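Local coordinates for divalent-cation tolerance protein CutA (Thermus thermophilus, PDB 1NZA), which is thought to take part in resistance to heavy metals and forms a homotrimer of the CutA family, at residues E12-A15 with R16-K20; V57-T60 with T61-P65; P65-K68 with E69-A73; E93-D96 with W97-E100. All blocks are in the same frame, centred on the assembly; numbering follows the deposited sequence.

Contact 1: E12-A15 with R16-K20; sequences EEVA and RTIAK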
ATOM      1  N   GLU A  12      18.471  -3.758  -0.502  1.00 19.58           N
ATOM      2  CA  GLU A  12      17.994  -4.678   0.521  1.00 21.19           C
ATOM      3  C   GLU A  12      18.723  -4.389   1.832  1.00 21.33           C
ATOM      4  O   GLU A  12      18.146  -4.494   2.917  1.00 20.89           O
ATOM      5  CB  GLU A  12      18.261  -6.122   0.099  1.00 24.84           C
ATOM      6  CG  GLU A  12      17.797  -7.146   1.118  1.00 29.58           C
ATOM      7  CD  GLU A  12      18.262  -8.549   0.783  1.00 33.32           C
ATOM      8  OE1 GLU A  12      18.064  -8.988  -0.369  1.00 35.05           O
ATOM      9  OE2 GLU A  12      18.821  -9.217   1.677  1.00 37.02           O
ATOM     10  N   GLU A  13      19.997  -4.028   1.716  1.00 21.08           N
ATOM     11  CA  GLU A  13      20.834  -3.704   2.865  1.00 23.20           C
ATOM     12  C   GLU A  13      20.200  -2.607   3.710  1.00 22.07           C
ATOM     13  O   GLU A  13      20.020  -2.770   4.919  1.00 21.51           O
ATOM     14  CB  GLU A  13      22.218  -3.240   2.388  1.00 27.46           C
ATOM     15  CG  GLU A  13      23.126  -2.688   3.487  1.00 34.72           C
ATOM     16  CD  GLU A  13      23.531  -3.737   4.506  1.00 37.70           C
ATOM     17  OE1 GLU A  13      24.136  -4.757   4.109  1.00 40.64           O
ATOM     18  OE2 GLU A  13      23.249  -3.542   5.709  1.00 39.63           O
ATOM     19  N   VAL A  14      19.880  -1.484   3.072  1.00 20.21           N
ATOM     20  CA  VAL A  14      19.263  -0.360   3.771  1.00 20.40           C
ATOM     21  C   VAL A  14      17.875  -0.749   4.261  1.00 18.21           C
ATOM     22  O   VAL A  14      17.472  -0.402   5.371  1.00 17.04           O
ATOM     23  CB  VAL A  14      19.144   0.878   2.848  1.00 23.12           C
ATOM     24  CG1 VAL A  14      18.275   1.943   3.507  1.00 26.78           C
ATOM     25  CG2 VAL A  14      20.527   1.441   2.558  1.00 27.38           C
ATOM     26  N   ALA A  15      17.139  -1.474   3.424  1.00 16.58           N
ATOM     27  CA  ALA A  15      15.803  -1.905   3.794  1.00 16.05           C
ATOM     28  C   ALA A  15      15.822  -2.641   5.131  1.00 15.17           C
ATOM     29  O   ALA A  15      15.079  -2.305   6.047  1.00 16.04           O
ATOM     30  CB  ALA A  15      15.226  -2.803   2.699  1.00 13.65           C
ATOM     31  N   ARG A  16      16.686  -3.643   5.247  1.00 16.72           N
ATOM     32  CA  ARG A  16      16.784  -4.426   6.473  1.00 16.09           C
ATOM     33  C   ARG A  16      17.295  -3.625   7.667  1.00 18.05           C
ATOM     34  O   ARG A  16      16.785  -3.770   8.781  1.00 18.75           O
ATOM     35  CB  ARG A  16      17.680  -5.645   6.235  1.00 16.14           C
ATOM     36  CG  ARG A  16      17.095  -6.627   5.237  1.00 17.29           C
ATOM     37  CD  ARG A  16      17.988  -7.844   5.085  1.00 20.71           C
ATOM     38  NE  ARG A  16      18.077  -8.604   6.332  1.00 23.41           N
ATOM     39  CZ  ARG A  16      17.116  -9.394   6.799  1.00 24.35           C
ATOM     40  NH1 ARG A  16      17.288 -10.040   7.947  1.00 25.70           N
ATOM     41  NH2 ARG A  16      15.989  -9.554   6.116  1.00 24.58           N
ATOM     42  N   THR A  17      18.301  -2.789   7.435  1.00 17.60           N
ATOM     43  CA  THR A  17      18.865  -1.962   8.499  1.00 20.44           C
ATOM     44  C   THR A  17      17.781  -1.054   9.083  1.00 20.73           C
ATOM     45  O   THR A  17      17.622  -0.957  10.306  1.00 21.79           O
ATOM     46  CB  THR A  17      20.008  -1.086   7.970  1.00 21.39           C
ATOM     47  OG1 THR A  17      21.035  -1.923   7.426  1.00 22.60           O
ATOM     48  CG2 THR A  17      20.588  -0.228   9.088  1.00 22.88           C
ATOM     49  N   ILE A  18      17.031  -0.388   8.208  1.00 20.20           N
ATOM     50  CA  ILE A  18      15.966   0.494   8.679  1.00 18.88           C
ATOM     51  C   ILE A  18      14.833  -0.285   9.341  1.00 18.61           C
ATOM     52  O   ILE A  18      14.328   0.109  10.397  1.00 16.84           O
ATOM     53  CB  ILE A  18      15.421   1.363   7.525  1.00 17.08           C
ATOM     54  CG1 ILE A  18      16.461   2.420   7.152  1.00 21.02           C
ATOM     55  CG2 ILE A  18      14.112   2.030   7.925  1.00 18.79           C
ATOM     56  CD1 ILE A  18      16.083   3.250   5.943  1.00 20.58           C
ATOM     57  N   ALA A  19      14.433  -1.401   8.740  1.00 18.80           N
ATOM     58  CA  ALA A  19      13.362  -2.201   9.325  1.00 19.56           C
ATOM     59  C   ALA A  19      13.747  -2.668  10.724  1.00 21.11           C
ATOM     60  O   ALA A  19      12.962  -2.554  11.664  1.00 21.03           O
ATOM     61  CB  ALA A  19      13.053  -3.410   8.437  1.00 18.17           C
ATOM     62  N   LYS A  20      14.966  -3.186  10.865  1.00 20.38           N
ATOM     63  CA  LYS A  20      15.416  -3.672  12.162  1.00 22.76           C
ATOM     64  C   LYS A  20      15.549  -2.548  13.179  1.00 22.58           C
ATOM     65  O   LYS A  20      15.114  -2.681  14.323  1.00 24.80           O
ATOM     66  CB  LYS A  20      16.750  -4.410  12.022  1.00 24.32           C
ATOM     67  CG  LYS A  20      16.643  -5.723  11.270  1.00 28.48           C
ATOM     68  CD  LYS A  20      17.898  -6.565  11.437  1.00 32.95           C
ATOM     69  CE  LYS A  20      19.126  -5.875  10.871  1.00 35.95           C
ATOM     70  NZ  LYS A  20      20.335  -6.734  11.005  1.00 36.92           N
TER

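Contact 2: V57-T60 with T61-P65; sequences VKTT and THAFP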
ATOM      1  N   VAL A  57       5.527   0.254   7.135  1.00 14.67           N
ATOM      2  CA  VAL A  57       5.755   0.319   8.578  1.00 16.35           C
ATOM      3  C   VAL A  57       4.496   0.540   9.413  1.00 17.92           C
ATOM      4  O   VAL A  57       3.790   1.523   9.219  1.00 18.08           O
ATOM      5  CB  VAL A  57       6.744   1.460   8.901  1.00 16.40           C
ATOM      6  CG1 VAL A  57       7.152   1.399  10.370  1.00 17.86           C
ATOM      7  CG2 VAL A  57       7.967   1.360   7.989  1.00 13.81           C
ATOM      8  N   LYS A  58       4.232  -0.371  10.348  1.00 17.06           N
ATOM      9  CA  LYS A  58       3.063  -0.261  11.226  1.00 17.62           C
ATOM     10  C   LYS A  58       3.491   0.501  12.482  1.00 18.91           C
ATOM     11  O   LYS A  58       4.236  -0.023  13.310  1.00 16.97           O
ATOM     12  CB  LYS A  58       2.565  -1.652  11.611  1.00 19.18           C
ATOM     13  CG  LYS A  58       2.576  -2.649  10.462  1.00 23.09           C
ATOM     14  CD  LYS A  58       1.722  -2.194   9.293  1.00 23.10           C
ATOM     15  CE  LYS A  58       2.148  -2.915   8.026  1.00 25.04           C
ATOM     16  NZ  LYS A  58       2.289  -4.386   8.265  1.00 28.45           N
ATOM     17  N   THR A  59       3.004   1.728  12.633  1.00 17.81           N
ATOM     18  CA  THR A  59       3.399   2.547  13.776  1.00 20.60           C
ATOM     19  C   THR A  59       2.261   3.455  14.256  1.00 20.47           C
ATOM     20  O   THR A  59       1.095   3.184  13.978  1.00 20.22           O
ATOM     21  CB  THR A  59       4.630   3.392  13.387  1.00 21.79           C
ATOM     22  OG1 THR A  59       5.104   4.133  14.519  1.00 22.99           O
ATOM     23  CG2 THR A  59       4.277   4.339  12.257  1.00 21.78           C
ATOM     24  N   THR A  60       2.603   4.514  14.989  1.00 22.08           N
ATOM     25  CA  THR A  60       1.602   5.453  15.499  1.00 24.46           C
ATOM     26  C   THR A  60       2.044   6.903  15.297  1.00 24.16           C
ATOM     27  O   THR A  60       3.222   7.184  15.066  1.00 24.07           O
ATOM     28  CB  THR A  60       1.346   5.247  17.005  1.00 25.93           C
ATOM     29  OG1 THR A  60       2.497   5.668  17.744  1.00 26.76           O
ATOM     30  CG2 THR A  60       1.074   3.790  17.306  1.00 25.77           C
ATOM     31  N   THR A  61       1.093   7.827  15.389  1.00 24.90           N
ATOM     32  CA  THR A  61       1.400   9.241  15.215  1.00 26.16           C
ATOM     33  C   THR A  61       2.343   9.745  16.304  1.00 26.45           C
ATOM     34  O   THR A  61       3.083  10.705  16.095  1.00 26.66           O
ATOM     35  CB  THR A  61       0.121  10.099  15.243  1.00 26.40           C
ATOM     36  OG1 THR A  61      -0.642   9.783  16.415  1.00 26.15           O
ATOM     37  CG2 THR A  61      -0.716   9.838  14.007  1.00 27.87           C
ATOM     38  N   HIS A  62       2.321   9.097  17.462  1.00 27.80           N
ATOM     39  CA  HIS A  62       3.189   9.513  18.557  1.00 29.25           C
ATOM     40  C   HIS A  62       4.644   9.139  18.303  1.00 28.95           C
ATOM     41  O   HIS A  62       5.560   9.845  18.731  1.00 28.46           O
ATOM     42  CB  HIS A  62       2.721   8.900  19.880  1.00 32.72           C
ATOM     43  CG  HIS A  62       3.567   9.286  21.056  1.00 37.59           C
ATOM     44  ND1 HIS A  62       4.807   8.734  21.296  1.00 39.13           N
ATOM     45  CD2 HIS A  62       3.361  10.191  22.043  1.00 38.99           C
ATOM     46  CE1 HIS A  62       5.329   9.280  22.380  1.00 40.21           C
ATOM     47  NE2 HIS A  62       4.471  10.167  22.853  1.00 40.94           N
ATOM     48  N   ALA A  63       4.857   8.030  17.603  1.00 26.82           N
ATOM     49  CA  ALA A  63       6.206   7.574  17.301  1.00 25.85           C
ATOM     50  C   ALA A  63       6.737   8.193  16.016  1.00 24.82           C
ATOM     51  O   ALA A  63       7.945   8.327  15.841  1.00 25.45           O
ATOM     52  CB  ALA A  63       6.230   6.049  17.188  1.00 25.79           C
ATOM     53  N   PHE A  64       5.829   8.591  15.129  1.00 25.17           N
ATOM     54  CA  PHE A  64       6.216   9.160  13.841  1.00 25.23           C
ATOM     55  C   PHE A  64       7.335  10.199  13.857  1.00 25.60           C
ATOM     56  O   PHE A  64       8.275  10.104  13.071  1.00 23.86           O
ATOM     57  CB  PHE A  64       4.999   9.750  13.119  1.00 25.14           C
ATOM     58  CG  PHE A  64       5.261  10.061  11.672  1.00 24.89           C
ATOM     59  CD1 PHE A  64       5.469   9.032  10.757  1.00 25.18           C
ATOM     60  CD2 PHE A  64       5.340  11.375  11.232  1.00 24.59           C
ATOM     61  CE1 PHE A  64       5.758   9.304   9.428  1.00 22.60           C
ATOM     62  CE2 PHE A  64       5.631  11.662   9.897  1.00 24.34           C
ATOM     63  CZ  PHE A  64       5.839  10.622   8.993  1.00 25.01           C
ATOM     64  N   PRO A  65       7.248  11.219  14.732  1.00 26.37           N
ATOM     65  CA  PRO A  65       8.310  12.229  14.765  1.00 26.78           C
ATOM     66  C   PRO A  65       9.686  11.604  14.990  1.00 26.03           C
ATOM     67  O   PRO A  65      10.666  11.993  14.355  1.00 27.54           O
ATOM     68  CB  PRO A  65       7.894  13.133  15.925  1.00 26.64           C
ATOM     69  CG  PRO A  65       6.404  13.026  15.913  1.00 28.29           C
ATOM     70  CD  PRO A  65       6.180  11.549  15.691  1.00 26.60           C
TER

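Contact 3: P65-K68 with E69-A73; sequences PKLK and ERVKA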
ATOM      1  N   PRO A  65       7.248  11.219  14.732  1.00 26.37           N
ATOM      2  CA  PRO A  65       8.310  12.229  14.765  1.00 26.78           C
ATOM      3  C   PRO A  65       9.686  11.604  14.990  1.00 26.03           C
ATOM      4  O   PRO A  65      10.666  11.993  14.355  1.00 27.54           O
ATOM      5  CB  PRO A  65       7.894  13.133  15.925  1.00 26.64           C
ATOM      6  CG  PRO A  65       6.404  13.026  15.913  1.00 28.29           C
ATOM      7  CD  PRO A  65       6.180  11.549  15.691  1.00 26.60           C
ATOM      8  N   LYS A  66       9.748  10.635  15.897  1.00 26.93           N
ATOM      9  CA  LYS A  66      10.999   9.955  16.210  1.00 27.62           C
ATOM     10  C   LYS A  66      11.382   9.032  15.059  1.00 26.52           C
ATOM     11  O   LYS A  66      12.560   8.856  14.753  1.00 26.25           O
ATOM     12  CB  LYS A  66      10.864   9.150  17.506  1.00 28.66           C
ATOM     13  CG  LYS A  66      10.620   9.991  18.757  1.00 31.16           C
ATOM     14  CD  LYS A  66       9.220  10.589  18.786  1.00 34.43           C
ATOM     15  CE  LYS A  66       8.992  11.391  20.062  1.00 35.66           C
ATOM     16  NZ  LYS A  66       7.628  11.987  20.119  1.00 38.01           N
ATOM     17  N   LEU A  67      10.377   8.445  14.421  1.00 26.58           N
ATOM     18  CA  LEU A  67      10.622   7.558  13.295  1.00 24.31           C
ATOM     19  C   LEU A  67      11.280   8.337  12.162  1.00 25.59           C
ATOM     20  O   LEU A  67      12.258   7.876  11.572  1.00 25.59           O
ATOM     21  CB  LEU A  67       9.306   6.934  12.828  1.00 24.00           C
ATOM     22  CG  LEU A  67       9.337   6.037  11.589  1.00 21.39           C
ATOM     23  CD1 LEU A  67       8.152   5.094  11.620  1.00 25.35           C
ATOM     24  CD2 LEU A  67       9.317   6.887  10.335  1.00 21.34           C
ATOM     25  N   LYS A  68      10.753   9.519  11.855  1.00 26.16           N
ATOM     26  CA  LYS A  68      11.336  10.329  10.790  1.00 28.01           C
ATOM     27  C   LYS A  68      12.804  10.623  11.065  1.00 29.45           C
ATOM     28  O   LYS A  68      13.640  10.521  10.169  1.00 29.21           O
ATOM     29  CB  LYS A  68      10.597  11.658  10.627  1.00 28.57           C
ATOM     30  CG  LYS A  68       9.273  11.563   9.892  1.00 32.35           C
ATOM     31  CD  LYS A  68       8.796  12.944   9.446  1.00 33.19           C
ATOM     32  CE  LYS A  68       8.643  13.892  10.630  1.00 35.56           C
ATOM     33  NZ  LYS A  68       8.203  15.252  10.207  1.00 36.55           N
ATOM     34  N   GLU A  69      13.111  11.004  12.302  1.00 31.35           N
ATOM     35  CA  GLU A  69      14.487  11.313  12.685  1.00 31.56           C
ATOM     36  C   GLU A  69      15.416  10.133  12.455  1.00 30.91           C
ATOM     37  O   GLU A  69      16.483  10.279  11.861  1.00 31.05           O
ATOM     38  CB  GLU A  69      14.560  11.729  14.156  1.00 34.77           C
ATOM     39  CG  GLU A  69      14.198  13.181  14.410  1.00 39.26           C
ATOM     40  CD  GLU A  69      14.340  13.567  15.870  1.00 42.10           C
ATOM     41  OE1 GLU A  69      15.417  13.317  16.455  1.00 42.99           O
ATOM     42  OE2 GLU A  69      13.376  14.128  16.433  1.00 44.56           O
ATOM     43  N   ARG A  70      15.012   8.963  12.928  1.00 30.01           N
ATOM     44  CA  ARG A  70      15.834   7.773  12.769  1.00 29.59           C
ATOM     45  C   ARG A  70      15.971   7.397  11.295  1.00 28.42           C
ATOM     46  O   ARG A  70      17.047   7.009  10.849  1.00 28.35           O
ATOM     47  CB  ARG A  70      15.238   6.609  13.565  1.00 29.47           C
ATOM     48  CG  ARG A  70      15.064   6.899  15.054  1.00 31.35           C
ATOM     49  CD  ARG A  70      16.397   7.163  15.762  1.00 30.90           C
ATOM     50  NE  ARG A  70      17.229   5.963  15.848  1.00 30.35           N
ATOM     51  CZ  ARG A  70      18.418   5.832  15.268  1.00 31.32           C
ATOM     52  NH1 ARG A  70      18.926   6.829  14.551  1.00 31.74           N
ATOM     53  NH2 ARG A  70      19.104   4.703  15.407  1.00 31.38           N
ATOM     54  N   VAL A  71      14.887   7.520  10.533  1.00 27.23           N
ATOM     55  CA  VAL A  71      14.940   7.178   9.116  1.00 26.34           C
ATOM     56  C   VAL A  71      15.871   8.096   8.328  1.00 27.87           C
ATOM     57  O   VAL A  71      16.655   7.629   7.504  1.00 27.38           O
ATOM     58  CB  VAL A  71      13.537   7.216   8.476  1.00 25.23           C
ATOM     59  CG1 VAL A  71      13.647   6.973   6.972  1.00 24.32           C
ATOM     60  CG2 VAL A  71      12.651   6.164   9.115  1.00 22.01           C
ATOM     61  N   LYS A  72      15.788   9.398   8.574  1.00 28.98           N
ATOM     62  CA  LYS A  72      16.649  10.338   7.868  1.00 30.17           C
ATOM     63  C   LYS A  72      18.117  10.047   8.169  1.00 30.98           C
ATOM     64  O   LYS A  72      18.977  10.198   7.303  1.00 32.18           O
ATOM     65  CB  LYS A  72      16.304  11.774   8.262  1.00 29.84           C
ATOM     66  CG  LYS A  72      14.938  12.218   7.772  1.00 31.91           C
ATOM     67  CD  LYS A  72      14.592  13.608   8.270  1.00 32.79           C
ATOM     68  CE  LYS A  72      13.192  14.001   7.831  1.00 34.24           C
ATOM     69  NZ  LYS A  72      12.774  15.302   8.416  1.00 35.41           N
ATOM     70  N   ALA A  73      18.390   9.609   9.395  1.00 31.68           N
ATOM     71  CA  ALA A  73      19.750   9.292   9.823  1.00 32.80           C
ATOM     72  C   ALA A  73      20.296   8.047   9.129  1.00 32.77           C
ATOM     73  O   ALA A  73      21.426   8.042   8.637  1.00 32.61           O
ATOM     74  CB  ALA A  73      19.789   9.097  11.335  1.00 31.95           C
TER
HETATM   75  O   HOH W   1       9.864  16.541   8.450  1.00 27.71           O

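Contact 4: E93-D96 with W97-E100; sequences EYLD and WLRE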
ATOM      1  N   GLU A  93      -7.359  -6.655  18.237  1.00 32.37           N
ATOM      2  CA  GLU A  93      -6.250  -7.253  18.966  1.00 32.92           C
ATOM      3  C   GLU A  93      -4.918  -6.973  18.277  1.00 30.95           C
ATOM      4  O   GLU A  93      -3.881  -6.872  18.932  1.00 30.36           O
ATOM      5  CB  GLU A  93      -6.477  -8.758  19.123  1.00 36.38           C
ATOM      6  CG  GLU A  93      -7.707  -9.082  19.960  1.00 41.72           C
ATOM      7  CD  GLU A  93      -7.867 -10.564  20.225  1.00 45.01           C
ATOM      8  OE1 GLU A  93      -6.962 -11.156  20.852  1.00 47.68           O
ATOM      9  OE2 GLU A  93      -8.897 -11.134  19.808  1.00 47.49           O
ATOM     10  N   TYR A  94      -4.947  -6.834  16.954  1.00 29.33           N
ATOM     11  CA  TYR A  94      -3.724  -6.546  16.214  1.00 27.37           C
ATOM     12  C   TYR A  94      -3.294  -5.106  16.468  1.00 25.50           C
ATOM     13  O   TYR A  94      -2.115  -4.830  16.689  1.00 24.89           O
ATOM     14  CB  TYR A  94      -3.924  -6.752  14.709  1.00 26.58           C
ATOM     15  CG  TYR A  94      -2.672  -6.486  13.908  1.00 25.92           C
ATOM     16  CD1 TYR A  94      -1.601  -7.379  13.934  1.00 26.08           C
ATOM     17  CD2 TYR A  94      -2.534  -5.318  13.161  1.00 25.50           C
ATOM     18  CE1 TYR A  94      -0.421  -7.115  13.237  1.00 25.29           C
ATOM     19  CE2 TYR A  94      -1.360  -5.044  12.463  1.00 26.22           C
ATOM     20  CZ  TYR A  94      -0.308  -5.949  12.504  1.00 26.57           C
ATOM     21  OH  TYR A  94       0.853  -5.691  11.804  1.00 26.88           O
ATOM     22  N   LEU A  95      -4.254  -4.187  16.439  1.00 24.41           N
ATOM     23  CA  LEU A  95      -3.944  -2.784  16.666  1.00 25.23           C
ATOM     24  C   LEU A  95      -3.461  -2.523  18.089  1.00 25.40           C
ATOM     25  O   LEU A  95      -2.640  -1.634  18.313  1.00 25.11           O
ATOM     26  CB  LEU A  95      -5.164  -1.916  16.351  1.00 24.57           C
ATOM     27  CG  LEU A  95      -5.582  -1.896  14.878  1.00 25.30           C
ATOM     28  CD1 LEU A  95      -6.771  -0.960  14.691  1.00 22.84           C
ATOM     29  CD2 LEU A  95      -4.407  -1.447  14.020  1.00 23.96           C
ATOM     30  N   ASP A  96      -3.968  -3.291  19.048  1.00 27.79           N
ATOM     31  CA  ASP A  96      -3.541  -3.125  20.434  1.00 30.20           C
ATOM     32  C   ASP A  96      -2.083  -3.555  20.522  1.00 29.91           C
ATOM     33  O   ASP A  96      -1.262  -2.877  21.140  1.00 29.47           O
ATOM     34  CB  ASP A  96      -4.391  -3.981  21.376  1.00 33.07           C
ATOM     35  CG  ASP A  96      -4.004  -3.799  22.835  1.00 37.21           C
ATOM     36  OD1 ASP A  96      -3.983  -2.638  23.298  1.00 39.05           O
ATOM     37  OD2 ASP A  96      -3.722  -4.810  23.516  1.00 40.63           O
ATOM     38  N   TRP A  97      -1.770  -4.687  19.896  1.00 29.52           N
ATOM     39  CA  TRP A  97      -0.407  -5.206  19.873  1.00 29.13           C
ATOM     40  C   TRP A  97       0.492  -4.150  19.246  1.00 29.01           C
ATOM     41  O   TRP A  97       1.630  -3.946  19.671  1.00 28.63           O
ATOM     42  CB  TRP A  97      -0.345  -6.491  19.036  1.00 29.80           C
ATOM     43  CG  TRP A  97       1.056  -6.923  18.683  1.00 30.59           C
ATOM     44  CD1 TRP A  97       1.953  -7.565  19.493  1.00 30.29           C
ATOM     45  CD2 TRP A  97       1.730  -6.701  17.436  1.00 28.72           C
ATOM     46  NE1 TRP A  97       3.143  -7.752  18.828  1.00 30.69           N
ATOM     47  CE2 TRP A  97       3.034  -7.231  17.564  1.00 30.42           C
ATOM     48  CE3 TRP A  97       1.358  -6.104  16.222  1.00 30.33           C
ATOM     49  CZ2 TRP A  97       3.971  -7.182  16.523  1.00 30.66           C
ATOM     50  CZ3 TRP A  97       2.289  -6.057  15.185  1.00 30.45           C
ATOM     51  CH2 TRP A  97       3.581  -6.594  15.347  1.00 30.47           C
ATOM     52  N   LEU A  98      -0.036  -3.476  18.230  1.00 28.16           N
ATOM     53  CA  LEU A  98       0.699  -2.440  17.520  1.00 28.54           C
ATOM     54  C   LEU A  98       1.045  -1.282  18.455  1.00 29.41           C
ATOM     55  O   LEU A  98       2.189  -0.833  18.496  1.00 28.93           O
ATOM     56  CB  LEU A  98      -0.132  -1.946  16.328  1.00 28.56           C
ATOM     57  CG  LEU A  98       0.514  -1.023  15.292  1.00 30.48           C
ATOM     58  CD1 LEU A  98      -0.410  -0.897  14.089  1.00 28.76           C
ATOM     59  CD2 LEU A  98       0.792   0.349  15.895  1.00 30.85           C
ATOM     60  N   ARG A  99       0.060  -0.798  19.206  1.00 30.46           N
ATOM     61  CA  ARG A  99       0.301   0.303  20.131  1.00 32.04           C
ATOM     62  C   ARG A  99       1.175  -0.164  21.291  1.00 33.38           C
ATOM     63  O   ARG A  99       2.136   0.503  21.668  1.00 34.05           O
ATOM     64  CB  ARG A  99      -1.026   0.853  20.659  1.00 30.78           C
ATOM     65  CG  ARG A  99      -1.905   1.469  19.585  1.00 29.43           C
ATOM     66  CD  ARG A  99      -3.085   2.197  20.206  1.00 28.45           C
ATOM     67  NE  ARG A  99      -3.933   1.310  20.996  1.00 28.12           N
ATOM     68  CZ  ARG A  99      -4.870   0.515  20.489  1.00 29.71           C
ATOM     69  NH1 ARG A  99      -5.091   0.491  19.183  1.00 29.48           N
ATOM     70  NH2 ARG A  99      -5.585  -0.263  21.290  1.00 30.84           N
ATOM     71  N   GLU A 100       0.834  -1.326  21.837  1.00 35.67           N
ATOM     72  CA  GLU A 100       1.566  -1.924  22.947  1.00 38.69           C
ATOM     73  C   GLU A 100       3.067  -2.053  22.683  1.00 39.23           C
ATOM     74  O   GLU A 100       3.872  -1.977  23.611  1.00 38.93           O
ATOM     75  CB  GLU A 100       0.973  -3.305  23.253  1.00 40.19           C
ATOM     76  CG  GLU A 100       1.849  -4.216  24.105  1.00 44.73           C
ATOM     77  CD  GLU A 100       1.207  -5.574  24.355  1.00 46.85           C
ATOM     78  OE1 GLU A 100       0.203  -5.632  25.096  1.00 48.35           O
ATOM     79  OE2 GLU A 100       1.701  -6.583  23.806  1.00 47.88           O
TER

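Contact 1: E12-A15 with R16-K20
Thr17 and Glu13 meet one turn apart on helix 12-24, and the carbonyl oxygen Glu13 O takes two hydrogen bonds from the threonine. The backbone N of Thr17 reaches it at 3.0 Å. The hydroxyl adds a second bond, Thr17 OG1 to Glu13 O at 2.8 Å, arriving from the other face of the carbonyl, 37° above its plane. This doubling follows from chi1 of -59°, which sets OG1 opposite the threonine's own carbonyl carbon and so turns it back toward the preceding turn. The carboxylate of Glu13 bends over the same hydroxyl, with OE2 3.2 Å from Thr17 OG1, but at an angle too poor for a bond. Regular helical bonds continue on both sides, Arg16 N to Glu12 O, Ile18 N to Val14 O and Ala19 N to Ala15 O.

The apolar contact is Val14 CG1 against Ile18 CD1 at 3.5 Å, two side chains running alongside each other in one direction. Both pack on Val9 of strand 2-9, while Ala15 and Ile18 touch Leu55, so this side of the helix covers the sheet of the ferredoxin-like fold.

Among the charged groups, Glu12 and Arg16 also run side by side, but only the aliphatic part of the arginine is close: Glu12 OE2 lies 3.8 Å from Arg16 CD. The guanidinium instead makes a salt bridge to Glu49 of the second subunit. The chemistry thus divides the helix: Val14, Ala15 and Ile18 face the sheet of their own subunit, whereas Arg16 carries its charge to the trimer interface, with Glu12 probably adding only a weaker electrostatic pull.

Contact 2: V57-T60 with T61-P65
Ala63 sets its methyl against two threonine hydroxyls, Thr59 OG1 at 3.5 Å from Ala63 CB and Thr60 OG1 at 3.8 Å from the same carbon. The place is a strand-to-helix turn of the ferredoxin-like fold, where strand 47-60 gives way to helix 64-74. Thr60 carries most of the turn. Its carbonyl accepts Phe64 N at 3.0 Å and more weakly Ala63 N at 3.1 Å. With chi1 at 70°, Thr60 OG1 sits between its own backbone N and carbonyl carbon and faces the turn, where Ala63 N also makes a weak bond to it. Ala63 N is thus shared between the main-chain and side-chain oxygens of Thr60, and neither bond is strong.

Thr59 turns its hydroxyl differently, opposite its backbone N, and bonds the carbonyl of Leu27. Phe64 leads its ring away from the turn to pack on Val5 of strand 2-9 and on Glu89 of the third subunit, while Thr60 rests on Leu98 of helix 92-100. Where the aromatic side chain leaves the backbone, Phe64 CB lies 3.7 Å from Thr60 O.

Contact 3: P65-K68 with E69-A73
Pro65 and Glu69 begin the series on helix 64-74: the proline carbonyl takes only a weak bond from Glu69 N, and the glutamate's CG passes 3.7 Å from Pro65 O. Lys66 follows, its carbonyl accepting Arg70 N at 3.1 Å, while Arg70 CG folds over that same oxygen at 3.2 Å. Beyond this point the arginine bends at two torsions and carries its guanidinium off to a salt bridge with Glu25.

Leu67 is the buried residue of 65-68, and its CD2 lies 3.6 Å from CG2 of buried Val71, the two side chains running together toward the sheet, where both touch Ile82 and the leucine also meets Val57 and Thr59. Val71, with chi1 at 175°, holds CG2 beside its own N, and Val71 CG2 comes 3.0 Å from Leu67 O, the oxygen that accepts Val71 N.

Lys68 ends the segment with its carbonyl bonded to Lys72 N. The two ammonium groups stop 4.9 Å apart, and one water accepts from both, 2.7 Å from Lys68 NZ and 3.2 Å from Lys72 NZ. That water probably eases the repulsion between two like charges on the side of the helix that packs against Gly90 and Asn91 of the third subunit.

Contact 4: E93-D96 with W97-E100
Trp97 lays its indole beside the phenol of Tyr94 on helix 92-100, the C-terminal helix of the chain, appended to the ferredoxin-like fold. Starting at the backbone, Trp97 CB lies 3.4 Å from Tyr94 O. With chi1 at 166° the indole stands out from the helix, and the Tyr94 ring leans forward to meet it; the same carbonyl oxygen lies at the indole's edge, in its plane. Further out, Trp97 CE3 lies 3.6 Å from Tyr94 CE1. The next atom, Trp97 CZ3, is 3.5 Å from Tyr94 CE1 and also touches Tyr94 OH. The phenol and the six-membered ring of the indole are inclined by 37°, centroids 5.2 Å apart, an oblique pair. Both aromatic side chains also pack on Cys30 of strand 30-42, and across the interface Tyr94 meets Glu81 and Trp97 meets Arg42 of the second subunit.

Around the helix from the rings, Leu98 runs alongside Leu95, and its side chain rests on Lys58 and Thr60 of strand 47-60. Leu95 itself packs on Val83 of the second subunit. The main-chain bonds, Trp97 N to Glu93 O through Glu100 N to Asp96 O, keep these groups one turn apart.

On the remaining side Arg99 folds back over the preceding turn, its guanidinium covered on one face by Asp96 CA. Arg99 NH1 makes a salt bridge to Glu2; the arginine's link to Asp96 is a matter of charge alone, because the carboxylate oxygen stands well out of the guanidinium plane and no N-H points at it: Asp96 OD1 is 3.5 Å from Arg99 NH2.

From the N terminus, strand 2-9 leads into helix 12-24, where contact 1 spans the first turns. Strands 30-42 and 47-60 follow, and contact 2 turns the end of the latter into helix 64-74. Contact 3 begins on Pro65, the residue contact 2 ends on, and continues up that helix. Contact 4 comes last, on helix 92-100. All are local and in series, so none nests or crosses. Contacts 2 and 3 meet where Leu67 packs on Val57 and Thr59; contacts 2 and 4 meet through Leu98 and Tyr94. Contact 1 touches none of the others; contact 3 comes nearest, centres about 14 Å apart. Contacts 1, 2 and 4 reach the second subunit, contacts 2 and 3 the third.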